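Local coordinates for lactaldehyde dehydrogenase (Methanocaldococcus jannaschii, PDB 3PQA), which oxidises lactaldehyde to lactate with NAD, a step in coenzyme F420 biosynthesis, at residues B[38-43]-B[212-217]; B[47-52]-B[191-196]; B[149-154]-B[159-164]. All blocks are in the same frame, centred on the assembly; numbering follows the deposited sequence. Where two conformers were deposited one is given.

Interaction 1 (B[38-43]-B[212-217]); sequences EAIDTA and EKVNMI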
ATOM      1  N   GLU B  38       4.927  34.667 -22.066  1.00 18.46           N
ATOM      2  CA  GLU B  38       4.264  34.123 -23.260  1.00 20.59           C
ATOM      3  C   GLU B  38       4.340  32.601 -23.329  1.00 18.02           C
ATOM      4  O   GLU B  38       3.368  31.947 -23.683  1.00 17.58           O
ATOM      5  CB  GLU B  38       4.863  34.709 -24.537  1.00 26.59           C
ATOM      6  CG  GLU B  38       4.576  36.174 -24.758  1.00 29.32           C
ATOM      7  CD  GLU B  38       5.294  36.711 -25.985  1.00 28.22           C
ATOM      8  OE1 GLU B  38       5.612  37.922 -26.005  1.00 29.80           O
ATOM      9  OE2 GLU B  38       5.547  35.913 -26.925  1.00 29.73           O
ATOM     10  N   ALA B  39       5.503  32.048 -23.002  1.00 16.62           N
ATOM     11  CA  ALA B  39       5.668  30.598 -22.959  1.00 15.64           C
ATOM     12  C   ALA B  39       4.722  29.958 -21.941  1.00 15.52           C
ATOM     13  O   ALA B  39       4.192  28.876 -22.187  1.00 16.40           O
ATOM     14  CB  ALA B  39       7.098  30.234 -22.649  1.00 15.54           C
ATOM     15  N   ILE B  40       4.500  30.633 -20.813  1.00 15.34           N
ATOM     16  CA  ILE B  40       3.619  30.102 -19.763  1.00 15.36           C
ATOM     17  C   ILE B  40       2.151  30.208 -20.203  1.00 15.37           C
ATOM     18  O   ILE B  40       1.371  29.274 -20.007  1.00 15.37           O
ATOM     19  CB  ILE B  40       3.877  30.794 -18.400  1.00 16.55           C
ATOM     20  CG1 ILE B  40       5.225  30.339 -17.827  1.00 16.98           C
ATOM     21  CG2 ILE B  40       2.736  30.537 -17.403  1.00 16.91           C
ATOM     22  CD1 ILE B  40       5.737  31.206 -16.695  1.00 16.83           C
ATOM     23  N   ASP B  41       1.788  31.344 -20.806  1.00 16.29           N
ATOM     24  CA  ASP B  41       0.438  31.550 -21.361  1.00 17.60           C
ATOM     25  C   ASP B  41       0.103  30.492 -22.381  1.00 17.01           C
ATOM     26  O   ASP B  41      -1.002  29.958 -22.388  1.00 16.67           O
ATOM     27  CB  ASP B  41       0.320  32.914 -22.042  1.00 20.27           C
ATOM     28  CG  ASP B  41       0.303  34.054 -21.063  1.00 21.06           C
ATOM     29  OD1 ASP B  41      -0.010  33.819 -19.877  1.00 20.66           O
ATOM     30  OD2 ASP B  41       0.605  35.195 -21.481  1.00 20.75           O
ATOM     31  N   THR B  42       1.063  30.214 -23.261  1.00 17.66           N
ATOM     32  CA  THR B  42       0.899  29.176 -24.280  1.00 17.85           C
ATOM     33  C   THR B  42       0.804  27.761 -23.695  1.00 17.08           C
ATOM     34  O   THR B  42      -0.084  26.999 -24.088  1.00 17.81           O
ATOM     35  CB  THR B  42       1.970  29.307 -25.395  1.00 19.16           C
ATOM     36  OG1 THR B  42       1.861  30.602 -25.988  1.00 20.76           O
ATOM     37  CG2 THR B  42       1.750  28.284 -26.481  1.00 20.77           C
ATOM     38  N   ALA B  43       1.675  27.428 -22.734  1.00 15.88           N
ATOM     39  CA  ALA B  43       1.602  26.167 -21.991  1.00 14.97           C
ATOM     40  C   ALA B  43       0.219  25.944 -21.370  1.00 14.23           C
ATOM     41  O   ALA B  43      -0.324  24.826 -21.413  1.00 14.80           O
ATOM     42  CB  ALA B  43       2.700  26.129 -20.903  1.00 15.27           C
ATOM     43  N   GLU B 212       1.381  33.344 -11.670  1.00 15.67           N
ATOM     44  CA  GLU B 212       0.211  32.756 -11.008  1.00 17.45           C
ATOM     45  C   GLU B 212      -0.445  31.614 -11.788  1.00 16.29           C
ATOM     46  O   GLU B 212      -1.299  30.909 -11.245  1.00 17.48           O
ATOM     47  CB  GLU B 212      -0.809  33.850 -10.644  1.00 22.19           C
ATOM     48  CG  GLU B 212      -0.221  34.928  -9.730  1.00 25.70           C
ATOM     49  CD  GLU B 212      -1.206  35.502  -8.711  1.00 23.37           C
ATOM     50  OE1 GLU B 212      -0.797  36.427  -7.968  1.00 25.97           O
ATOM     51  OE2 GLU B 212      -2.376  35.048  -8.642  1.00 25.84           O
ATOM     52  N   LYS B 213      -0.061  31.448 -13.057  1.00 15.16           N
ATOM     53  CA  LYS B 213      -0.556  30.338 -13.881  1.00 14.77           C
ATOM     54  C   LYS B 213       0.192  29.028 -13.606  1.00 14.40           C
ATOM     55  O   LYS B 213      -0.311  27.939 -13.900  1.00 14.60           O
ATOM     56  CB  LYS B 213      -0.482  30.682 -15.371  1.00 16.00           C
ATOM     57  CG  LYS B 213      -1.464  31.773 -15.802  1.00 16.03           C
ATOM     58  CD  LYS B 213      -1.248  32.159 -17.260  1.00 16.47           C
ATOM     59  CE  LYS B 213      -2.004  33.447 -17.619  1.00 16.24           C
ATOM     60  NZ  LYS B 213      -3.462  33.240 -17.666  1.00 16.83           N
ATOM     61  N   VAL B 214       1.394  29.131 -13.051  1.00 13.40           N
ATOM     62  CA  VAL B 214       2.167  27.932 -12.721  1.00 12.51           C
ATOM     63  C   VAL B 214       1.559  27.329 -11.455  1.00 11.97           C
ATOM     64  O   VAL B 214       1.292  28.053 -10.496  1.00 12.78           O
ATOM     65  CB  VAL B 214       3.669  28.280 -12.554  1.00 12.72           C
ATOM     66  CG1 VAL B 214       4.468  27.077 -12.025  1.00 12.40           C
ATOM     67  CG2 VAL B 214       4.249  28.766 -13.908  1.00 12.45           C
ATOM     68  N   ASN B 215       1.319  26.014 -11.454  1.00 10.97           N
ATOM     69  CA  ASN B 215       0.611  25.368 -10.346  1.00 10.51           C
ATOM     70  C   ASN B 215       1.517  24.751  -9.285  1.00 10.03           C
ATOM     71  O   ASN B 215       1.111  24.542  -8.128  1.00  9.99           O
ATOM     72  CB  ASN B 215      -0.351  24.312 -10.896  1.00 11.64           C
ATOM     73  CG  ASN B 215      -1.447  24.934 -11.758  1.00 11.55           C
ATOM     74  OD1 ASN B 215      -1.450  24.798 -12.980  1.00 11.84           O
ATOM     75  ND2 ASN B 215      -2.361  25.656 -11.116  1.00 11.82           N
ATOM     76  N   MET B 216       2.741  24.449  -9.695  1.00 10.42           N
ATOM     77  CA  MET B 216       3.699  23.763  -8.834  0.50 11.14           C
ATOM     78  C   MET B 216       5.109  24.128  -9.245  1.00 11.24           C
ATOM     79  O   MET B 216       5.395  24.256 -10.439  1.00 12.21           O
ATOM     80  CB  MET B 216       3.497  22.246  -8.898  0.50 12.96           C
ATOM     81  CG  MET B 216       4.627  21.443  -8.277  0.50 13.23           C
ATOM     82  SD  MET B 216       4.154  19.771  -7.889  0.50 12.98           S
ATOM     83  CE  MET B 216       5.716  19.216  -7.145  0.50 13.00           C
ATOM     84  N   ILE B 217       5.975  24.302  -8.250  1.00 12.23           N
ATOM     85  CA  ILE B 217       7.400  24.530  -8.481  1.00 13.44           C
ATOM     86  C   ILE B 217       8.158  23.339  -7.933  1.00 12.85           C
ATOM     87  O   ILE B 217       7.927  22.905  -6.800  1.00 13.12           O
ATOM     88  CB  ILE B 217       7.918  25.837  -7.798  1.00 15.46           C
ATOM     89  CG1 ILE B 217       7.162  27.061  -8.306  1.00 15.87           C
ATOM     90  CG2 ILE B 217       9.446  26.000  -7.973  1.00 15.83           C
ATOM     91  CD1 ILE B 217       7.207  27.230  -9.804  1.00 15.72           C
TER
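Ile-40, on the helix 38-43, points at the loop that leads into the strand 216-217 and meets it with two separate methyls. Its CG2 lies against Lys-213, 3.8 Å from CB at the root of that side chain. This methyl is anti to the backbone N, because chi1 of Ile-40 is -71°. The other branch runs on through CG1, and its CD1 comes 4.0 Å from CG2 of Val-214. The side chains of Ile-40 and Val-214 cross at about a right angle, so methyl meets methyl without the chains lying alongside each other.

Asp-41 is the next residue on the helix. Its side chain sets out away from the loop, but the carboxylate end comes back to the aliphatic part of Lys-213. OD1 of Asp-41 is 3.0 Å from CE of Lys-213 and 3.3 Å from CD of the same lysine. NZ of Lys-213 is 4.1 Å from that oxygen, beyond a salt bridge. The lysine chain is extended until chi4, where it bends (-71°). Its ammonium forms its salt bridge with Glu-44, at the end of the same helix as Asp-41. The nearby Asp-41 charge probably adds a weaker attraction.

Ile-40 also touches Val-162 of the strand 160-165. The arrangement is a helix packed over one face of a mixed, mainly parallel sheet, as in the Rossmann-like NAD-binding domain of aldehyde dehydrogenases.

Interaction 2 (B[47-52]-B[191-196]); sequences KEVMKN and LGVYNL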
ATOM      1  N   LYS B  47      -3.089  22.506 -21.231  1.00 13.02           N
ATOM      2  CA  LYS B  47      -3.386  21.786 -19.976  1.00 13.32           C
ATOM      3  C   LYS B  47      -4.434  20.695 -20.162  1.00 13.66           C
ATOM      4  O   LYS B  47      -4.291  19.598 -19.620  1.00 13.63           O
ATOM      5  CB  LYS B  47      -3.822  22.753 -18.873  1.00 14.19           C
ATOM      6  CG  LYS B  47      -2.695  23.634 -18.342  1.00 14.70           C
ATOM      7  CD  LYS B  47      -3.197  24.652 -17.307  1.00 14.53           C
ATOM      8  CE  LYS B  47      -3.412  24.022 -15.918  1.00 14.78           C
ATOM      9  NZ  LYS B  47      -3.970  25.023 -14.949  1.00 14.58           N
ATOM     10  N   GLU B  48      -5.484  20.999 -20.924  1.00 15.26           N
ATOM     11  CA  GLU B  48      -6.527  20.007 -21.203  1.00 17.25           C
ATOM     12  C   GLU B  48      -6.030  18.826 -22.023  1.00 15.56           C
ATOM     13  O   GLU B  48      -6.365  17.677 -21.718  1.00 15.38           O
ATOM     14  CB  GLU B  48      -7.767  20.652 -21.835  1.00 22.98           C
ATOM     15  CG  GLU B  48      -8.660  21.317 -20.796  1.00 26.11           C
ATOM     16  CD  GLU B  48      -9.121  20.339 -19.713  1.00 24.17           C
ATOM     17  OE1 GLU B  48      -8.778  20.539 -18.531  1.00 26.21           O
ATOM     18  OE2 GLU B  48      -9.825  19.365 -20.047  1.00 26.33           O
ATOM     19  N   VAL B  49      -5.233  19.108 -23.054  1.00 15.94           N
ATOM     20  CA  VAL B  49      -4.623  18.061 -23.876  1.00 16.96           C
ATOM     21  C   VAL B  49      -3.777  17.089 -23.053  1.00 16.13           C
ATOM     22  O   VAL B  49      -3.948  15.860 -23.172  1.00 16.17           O
ATOM     23  CB  VAL B  49      -3.803  18.648 -25.066  1.00 19.15           C
ATOM     24  CG1 VAL B  49      -2.916  17.577 -25.709  1.00 21.36           C
ATOM     25  CG2 VAL B  49      -4.729  19.220 -26.102  1.00 21.29           C
ATOM     26  N   MET B  50      -2.877  17.626 -22.224  1.00 15.07           N
ATOM     27  CA  MET B  50      -2.040  16.789 -21.351  1.00 14.72           C
ATOM     28  C   MET B  50      -2.858  16.013 -20.310  1.00 14.20           C
ATOM     29  O   MET B  50      -2.588  14.829 -20.055  1.00 15.10           O
ATOM     30  CB  MET B  50      -0.980  17.615 -20.614  1.00 16.15           C
ATOM     31  CG  MET B  50       0.435  17.567 -21.183  1.00 17.63           C
ATOM     32  SD  MET B  50       1.004  16.066 -22.003  1.00 15.25           S
ATOM     33  CE  MET B  50       1.322  15.013 -20.603  1.00 17.72           C
ATOM     34  N   LYS B  51      -3.823  16.686 -19.688  1.00 13.87           N
ATOM     35  CA  LYS B  51      -4.663  16.075 -18.646  1.00 14.21           C
ATOM     36  C   LYS B  51      -5.420  14.859 -19.190  1.00 14.43           C
ATOM     37  O   LYS B  51      -5.681  13.898 -18.460  1.00 15.00           O
ATOM     38  CB  LYS B  51      -5.638  17.109 -18.088  1.00 16.33           C
ATOM     39  CG  LYS B  51      -6.594  16.590 -17.023  1.00 17.53           C
ATOM     40  CD  LYS B  51      -7.577  17.679 -16.667  1.00 17.00           C
ATOM     41  CE  LYS B  51      -8.494  17.249 -15.550  1.00 17.76           C
ATOM     42  NZ  LYS B  51      -9.491  18.323 -15.312  1.00 17.23           N
ATOM     43  N   ASN B  52      -5.751  14.901 -20.469  1.00 14.67           N
ATOM     44  CA  ASN B  52      -6.544  13.834 -21.075  1.00 15.41           C
ATOM     45  C   ASN B  52      -5.773  12.848 -21.919  1.00 14.80           C
ATOM     46  O   ASN B  52      -6.366  11.960 -22.513  1.00 15.56           O
ATOM     47  CB  ASN B  52      -7.699  14.412 -21.891  1.00 18.88           C
ATOM     48  CG  ASN B  52      -8.720  15.083 -21.030  1.00 19.04           C
ATOM     49  OD1 ASN B  52      -9.383  14.446 -20.226  1.00 19.42           O
ATOM     50  ND2 ASN B  52      -8.847  16.366 -21.177  1.00 19.38           N
ATOM     51  N   LEU B 191       3.583  20.174 -29.334  1.00 18.27           N
ATOM     52  CA  LEU B 191       4.892  20.449 -28.746  1.00 17.60           C
ATOM     53  C   LEU B 191       4.795  21.357 -27.530  1.00 15.26           C
ATOM     54  O   LEU B 191       5.670  21.333 -26.661  1.00 15.26           O
ATOM     55  CB  LEU B 191       5.837  21.066 -29.785  1.00 19.15           C
ATOM     56  CG  LEU B 191       6.131  20.242 -31.038  1.00 19.65           C
ATOM     57  CD1 LEU B 191       7.275  20.910 -31.809  1.00 19.44           C
ATOM     58  CD2 LEU B 191       6.464  18.793 -30.684  1.00 19.32           C
ATOM     59  N   GLY B 192       3.720  22.140 -27.478  1.00 13.92           N
ATOM     60  CA  GLY B 192       3.483  23.095 -26.392  1.00 13.20           C
ATOM     61  C   GLY B 192       3.276  22.523 -24.997  1.00 11.88           C
ATOM     62  O   GLY B 192       3.225  23.276 -24.026  1.00 12.40           O
ATOM     63  N   VAL B 193       3.158  21.202 -24.896  1.00 11.62           N
ATOM     64  CA  VAL B 193       3.029  20.545 -23.587  1.00 11.62           C
ATOM     65  C   VAL B 193       4.335  20.541 -22.772  1.00 11.17           C
ATOM     66  O   VAL B 193       4.300  20.431 -21.543  1.00 11.15           O
ATOM     67  CB  VAL B 193       2.450  19.099 -23.679  1.00 12.24           C
ATOM     68  CG1 VAL B 193       1.124  19.074 -24.440  1.00 12.65           C
ATOM     69  CG2 VAL B 193       3.464  18.139 -24.278  1.00 12.75           C
ATOM     70  N   TYR B 194       5.472  20.651 -23.462  1.00 11.38           N
ATOM     71  CA  TYR B 194       6.779  20.762 -22.814  1.00 12.29           C
ATOM     72  C   TYR B 194       7.556  21.937 -23.395  1.00 12.81           C
ATOM     73  O   TYR B 194       7.704  22.046 -24.620  1.00 13.64           O
ATOM     74  CB  TYR B 194       7.591  19.467 -22.944  1.00 13.64           C
ATOM     75  CG  TYR B 194       9.016  19.677 -22.474  1.00 13.93           C
ATOM     76  CD1 TYR B 194       9.341  19.596 -21.119  1.00 13.79           C
ATOM     77  CD2 TYR B 194      10.024  20.033 -23.382  1.00 13.79           C
ATOM     78  CE1 TYR B 194      10.643  19.830 -20.682  1.00 14.02           C
ATOM     79  CE2 TYR B 194      11.323  20.274 -22.963  1.00 13.98           C
ATOM     80  CZ  TYR B 194      11.633  20.178 -21.618  1.00 13.89           C
ATOM     81  OH  TYR B 194      12.923  20.418 -21.195  1.00 14.02           O
ATOM     82  N   ASN B 195       8.065  22.797 -22.515  1.00 13.14           N
ATOM     83  CA  ASN B 195       8.710  24.034 -22.935  1.00 13.50           C
ATOM     84  C   ASN B 195      10.032  24.272 -22.203  1.00 12.84           C
ATOM     85  O   ASN B 195      10.041  24.547 -21.007  1.00 13.10           O
ATOM     86  CB  ASN B 195       7.779  25.227 -22.695  1.00 15.41           C
ATOM     87  CG  ASN B 195       6.373  25.017 -23.272  1.00 15.10           C
ATOM     88  OD1 ASN B 195       6.106  25.396 -24.412  1.00 15.75           O
ATOM     89  ND2 ASN B 195       5.473  24.410 -22.486  1.00 15.65           N
ATOM     90  N   LEU B 196      11.143  24.187 -22.931  1.00 13.08           N
ATOM     91  CA  LEU B 196      12.443  24.515 -22.357  1.00 13.78           C
ATOM     92  C   LEU B 196      12.684  26.013 -22.495  1.00 13.91           C
ATOM     93  O   LEU B 196      12.646  26.560 -23.605  1.00 14.57           O
ATOM     94  CB  LEU B 196      13.558  23.711 -23.030  1.00 14.79           C
ATOM     95  CG  LEU B 196      14.948  23.797 -22.384  1.00 15.22           C
ATOM     96  CD1 LEU B 196      15.087  22.972 -21.082  1.00 14.91           C
ATOM     97  CD2 LEU B 196      16.011  23.377 -23.396  1.00 14.93           C
TER
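Met-50 and Val-193 make most of this contact, and it is wholly apolar. CG of Met-50 sits 3.6 Å from CB of Val-193 and 3.7 Å from its CG1. The sulfur follows, with SD of Met-50 3.8 Å from CB of Val-193. SD also lies 3.9 Å from CG2 of Val-193, so it is close to the branch point and both methyls. The two side chains cross at about a right angle. The methionine is bent at chi2 (-31°) and chi3 (-76°), which folds its thioether over the valine. An alanine in place of Met-50 would probably open a gap beside CB and both methyls of Val-193. Val-49 adds a looser touch, its CG1 4.5 Å from CG1 of Val-193.

The valine is set by the turn that carries it. Val-193 ends the 3-10 segment 191-193, and ND2 of Asn-195 reaches back to O of Gly-192 at 3.0 Å, from above the carbonyl plane. ND2 of Asn-195 also bonds to O of Ile-161.

Val-193 packs on Leu-184 of helix 171-186 and on Tyr-46, while Met-50 also touches Val-160. The short helix 47-51 thus covers the start of strand 194-196, beside strand 160-165.

Interaction 3 (B[149-154]-B[159-164]); sequences HKIAPA and NVIVHH. With SO4 (sulfate ion), chain G.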
ATOM      1  N   HIS B 149      14.243  13.387 -13.521  1.00  8.92           N
ATOM      2  CA  HIS B 149      13.503  13.187 -12.263  1.00  9.22           C
ATOM      3  C   HIS B 149      12.353  14.161 -12.062  1.00  9.35           C
ATOM      4  O   HIS B 149      11.530  13.950 -11.170  1.00  9.46           O
ATOM      5  CB  HIS B 149      14.450  13.211 -11.061  1.00 12.03           C
ATOM      6  CG  HIS B 149      15.013  11.868 -10.731  1.00 12.70           C
ATOM      7  ND1 HIS B 149      14.239  10.848 -10.229  1.00 12.52           N
ATOM      8  CD2 HIS B 149      16.268  11.373 -10.847  1.00 12.50           C
ATOM      9  CE1 HIS B 149      14.998   9.783 -10.035  1.00 12.73           C
ATOM     10  NE2 HIS B 149      16.233  10.076 -10.397  1.00 12.79           N
ATOM     11  N   LYS B 150      12.289  15.226 -12.871  1.00 10.02           N
ATOM     12  CA  LYS B 150      11.142  16.130 -12.843  1.00 11.68           C
ATOM     13  C   LYS B 150      10.230  15.955 -14.059  1.00  9.90           C
ATOM     14  O   LYS B 150       9.003  15.909 -13.921  1.00 10.78           O
ATOM     15  CB  LYS B 150      11.591  17.589 -12.751  1.00 16.11           C
ATOM     16  CG  LYS B 150      12.435  17.906 -11.514  1.00 17.46           C
ATOM     17  CD  LYS B 150      12.688  19.404 -11.373  1.00 17.65           C
ATOM     18  CE  LYS B 150      13.794  19.685 -10.328  1.00 17.92           C
ATOM     19  NZ  LYS B 150      13.396  19.233  -8.955  1.00 18.08           N
ATOM     20  N   ILE B 151      10.831  15.906 -15.250  1.00  8.99           N
ATOM     21  CA  ILE B 151      10.091  15.712 -16.501  1.00 10.09           C
ATOM     22  C   ILE B 151       9.330  14.386 -16.569  1.00  8.55           C
ATOM     23  O   ILE B 151       8.140  14.379 -16.913  1.00  8.92           O
ATOM     24  CB  ILE B 151      11.014  15.861 -17.743  1.00 13.06           C
ATOM     25  CG1 ILE B 151      11.623  17.269 -17.767  1.00 13.47           C
ATOM     26  CG2 ILE B 151      10.240  15.584 -19.054  1.00 13.51           C
ATOM     27  CD1 ILE B 151      12.758  17.423 -18.776  1.00 14.14           C
ATOM     28  N   ALA B 152      10.016  13.280 -16.276  1.00  8.63           N
ATOM     29  CA  ALA B 152       9.390  11.962 -16.396  1.00  8.46           C
ATOM     30  C   ALA B 152       8.118  11.829 -15.513  1.00  8.03           C
ATOM     31  O   ALA B 152       7.034  11.495 -16.034  1.00  8.56           O
ATOM     32  CB  ALA B 152      10.399  10.853 -16.114  1.00  9.12           C
ATOM     33  N   PRO B 153       8.220  12.126 -14.196  1.00  8.74           N
ATOM     34  CA  PRO B 153       6.973  12.100 -13.396  1.00  8.48           C
ATOM     35  C   PRO B 153       5.906  13.124 -13.813  1.00  8.80           C
ATOM     36  O   PRO B 153       4.713  12.831 -13.706  1.00  9.54           O
ATOM     37  CB  PRO B 153       7.441  12.355 -11.960  1.00  9.84           C
ATOM     38  CG  PRO B 153       8.801  12.948 -12.075  1.00 12.37           C
ATOM     39  CD  PRO B 153       9.398  12.500 -13.381  1.00  9.93           C
ATOM     40  N   ALA B 154       6.320  14.311 -14.280  1.00  8.18           N
ATOM     41  CA  ALA B 154       5.364  15.313 -14.762  1.00  8.92           C
ATOM     42  C   ALA B 154       4.545  14.830 -15.955  1.00  9.01           C
ATOM     43  O   ALA B 154       3.319  14.988 -15.979  1.00 10.16           O
ATOM     44  CB  ALA B 154       6.081  16.626 -15.097  1.00  9.54           C
ATOM     45  N   ASN B 159       0.745  16.512 -16.632  1.00  9.11           N
ATOM     46  CA  ASN B 159       1.056  17.922 -16.478  1.00  9.46           C
ATOM     47  C   ASN B 159       1.709  18.515 -17.707  1.00  9.90           C
ATOM     48  O   ASN B 159       2.472  17.852 -18.387  1.00 11.23           O
ATOM     49  CB  ASN B 159       2.016  18.124 -15.316  1.00 10.19           C
ATOM     50  CG  ASN B 159       1.413  17.735 -13.999  1.00 10.21           C
ATOM     51  OD1 ASN B 159       0.565  18.442 -13.469  1.00 10.39           O
ATOM     52  ND2 ASN B 159       1.852  16.612 -13.456  1.00 10.40           N
ATOM     53  N   VAL B 160       1.407  19.784 -17.969  1.00  9.97           N
ATOM     54  CA  VAL B 160       2.201  20.604 -18.867  1.00 10.27           C
ATOM     55  C   VAL B 160       3.454  21.044 -18.101  1.00  9.77           C
ATOM     56  O   VAL B 160       3.400  21.258 -16.887  1.00 10.65           O
ATOM     57  CB  VAL B 160       1.370  21.822 -19.322  1.00 11.75           C
ATOM     58  CG1 VAL B 160       2.232  22.844 -20.052  1.00 13.12           C
ATOM     59  CG2 VAL B 160       0.223  21.345 -20.221  1.00 12.93           C
ATOM     60  N   ILE B 161       4.571  21.187 -18.810  1.00  9.98           N
ATOM     61  CA  ILE B 161       5.838  21.553 -18.184  1.00 11.04           C
ATOM     62  C   ILE B 161       6.468  22.840 -18.762  1.00 11.25           C
ATOM     63  O   ILE B 161       6.555  22.996 -19.982  1.00 11.76           O
ATOM     64  CB  ILE B 161       6.852  20.424 -18.350  1.00 12.65           C
ATOM     65  CG1 ILE B 161       6.289  19.110 -17.803  1.00 12.67           C
ATOM     66  CG2 ILE B 161       8.184  20.787 -17.666  1.00 12.74           C
ATOM     67  CD1 ILE B 161       7.006  17.873 -18.368  1.00 13.02           C
ATOM     68  N   VAL B 162       6.890  23.744 -17.877  1.00 11.04           N
ATOM     69  CA  VAL B 162       7.826  24.814 -18.245  1.00 10.93           C
ATOM     70  C   VAL B 162       9.104  24.587 -17.451  1.00 10.35           C
ATOM     71  O   VAL B 162       9.076  24.426 -16.220  1.00 11.09           O
ATOM     72  CB  VAL B 162       7.246  26.232 -18.047  1.00 11.65           C
ATOM     73  CG1 VAL B 162       6.085  26.472 -19.036  1.00 12.53           C
ATOM     74  CG2 VAL B 162       6.788  26.468 -16.613  1.00 12.49           C
ATOM     75  N   HIS B 163      10.218  24.520 -18.165  1.00 10.23           N
ATOM     76  CA  HIS B 163      11.440  23.980 -17.592  1.00 11.05           C
ATOM     77  C   HIS B 163      12.590  24.934 -17.833  1.00 11.20           C
ATOM     78  O   HIS B 163      12.954  25.173 -18.988  1.00 11.63           O
ATOM     79  CB  HIS B 163      11.713  22.617 -18.243  1.00 12.73           C
ATOM     80  CG  HIS B 163      13.049  22.027 -17.901  1.00 13.13           C
ATOM     81  ND1 HIS B 163      13.643  21.058 -18.675  1.00 13.05           N
ATOM     82  CD2 HIS B 163      13.905  22.267 -16.877  1.00 13.03           C
ATOM     83  CE1 HIS B 163      14.807  20.721 -18.143  1.00 13.15           C
ATOM     84  NE2 HIS B 163      14.983  21.433 -17.045  1.00 13.17           N
ATOM     85  N   HIS B 164      13.139  25.490 -16.750  1.00 11.56           N
ATOM     86  CA  HIS B 164      14.368  26.267 -16.829  1.00 12.31           C
ATOM     87  C   HIS B 164      15.587  25.462 -16.368  1.00 11.01           C
ATOM     88  O   HIS B 164      15.687  25.111 -15.203  1.00 12.09           O
ATOM     89  CB  HIS B 164      14.279  27.556 -16.015  1.00 16.22           C
ATOM     90  CG  HIS B 164      15.573  28.309 -15.977  1.00 17.07           C
ATOM     91  ND1 HIS B 164      16.009  29.080 -17.035  1.00 16.78           N
ATOM     92  CD2 HIS B 164      16.562  28.344 -15.052  1.00 16.75           C
ATOM     93  CE1 HIS B 164      17.193  29.593 -16.743  1.00 17.06           C
ATOM     94  NE2 HIS B 164      17.549  29.163 -15.547  1.00 17.08           N
TER
HETATM   95  S   SO4 G 487      21.065  30.333 -14.081  1.00 51.00           S
HETATM   96  O1  SO4 G 487      22.325  29.614 -13.942  1.00 51.03           O
HETATM   97  O2  SO4 G 487      21.279  31.618 -14.748  1.00 51.03           O
HETATM   98  O3  SO4 G 487      20.160  29.526 -14.882  1.00 51.04           O
HETATM   99  O4  SO4 G 487      20.488  30.580 -12.768  1.00 51.05           O
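Two hydrogen bonds tie Asn-159 to Ala-154, both ending on the same carbonyl. The backbone N of Asn-159 gives the stronger one, 3.1 Å to O of Ala-154 with an N-H...O angle of 162°. The donor is tilted 26° from the carbonyl plane. ND2 of Asn-159 adds a weak bond of 3.3 Å to O of Ala-154. The amide has further partners: OD1 accepts from N of Gly-132, and ND2 also donates to O of Met-454. The amide is buried, and both its ends have hydrogen-bond partners, which fix its rotation.

The apolar contacts lie further along the strand. CB of Ala-154 is 3.6 Å from CD1 of Ile-161, and CG2 of Ile-151 is 4.0 Å from that same methyl. The CD1 end of Ile-161 thus meets two residues one helical turn apart. With chi1 at -55°, CG1 of Ile-161 is anti to the carbonyl carbon and carries CD1 to the helix. CD1 of Ile-151 approaches the His-163 ring obliquely, 3.7 Å from its ND1. That ring is held by Tyr-194 at ND1 and by Thr-138 at NE2.

His-164 turns elsewhere. Its NE2 donates to O3 of a sulfate at 2.7 Å, from the ring edge. The ion, probably from the crystallisation liquor, also accepts from the backbone N of Ser-167 and Gly-201.

The helix segment 149-154 runs nearly antiparallel to the strand 160-164. Helix 145-156 is the crossover of the beta-alpha-beta unit from strand 122-138. Helix 88-111 packs on its Ile-151 and Ala-152, and strand 194-196 flanks strand 160-165.

How the interactions relate
All three contacts meet at strand 160-165. Interactions 1 and 2 place consecutive helices, 33-44 and 47-51, near it: Ala-43 packs on Val-160 and Val-162, while Met-50 reaches O of Asn-159. Interaction 3 lies deepest, and all its touching residues are buried. Interaction 2 is buried where its side chains meet, and interaction 1 is only partly so. The chemistry differs with place. Interaction 1 combines methyl packing with an Asp-41 to Lys-213 approach too long for a salt bridge. Interaction 2 is purely apolar, and interaction 3 adds hydrogen bonds that close a turn. Lys-47 hydrogen-bonds to Asn-215 between interactions 1 and 2. O of Asn-195 hydrogen-bonds with N of His-163 between interactions 2 and 3.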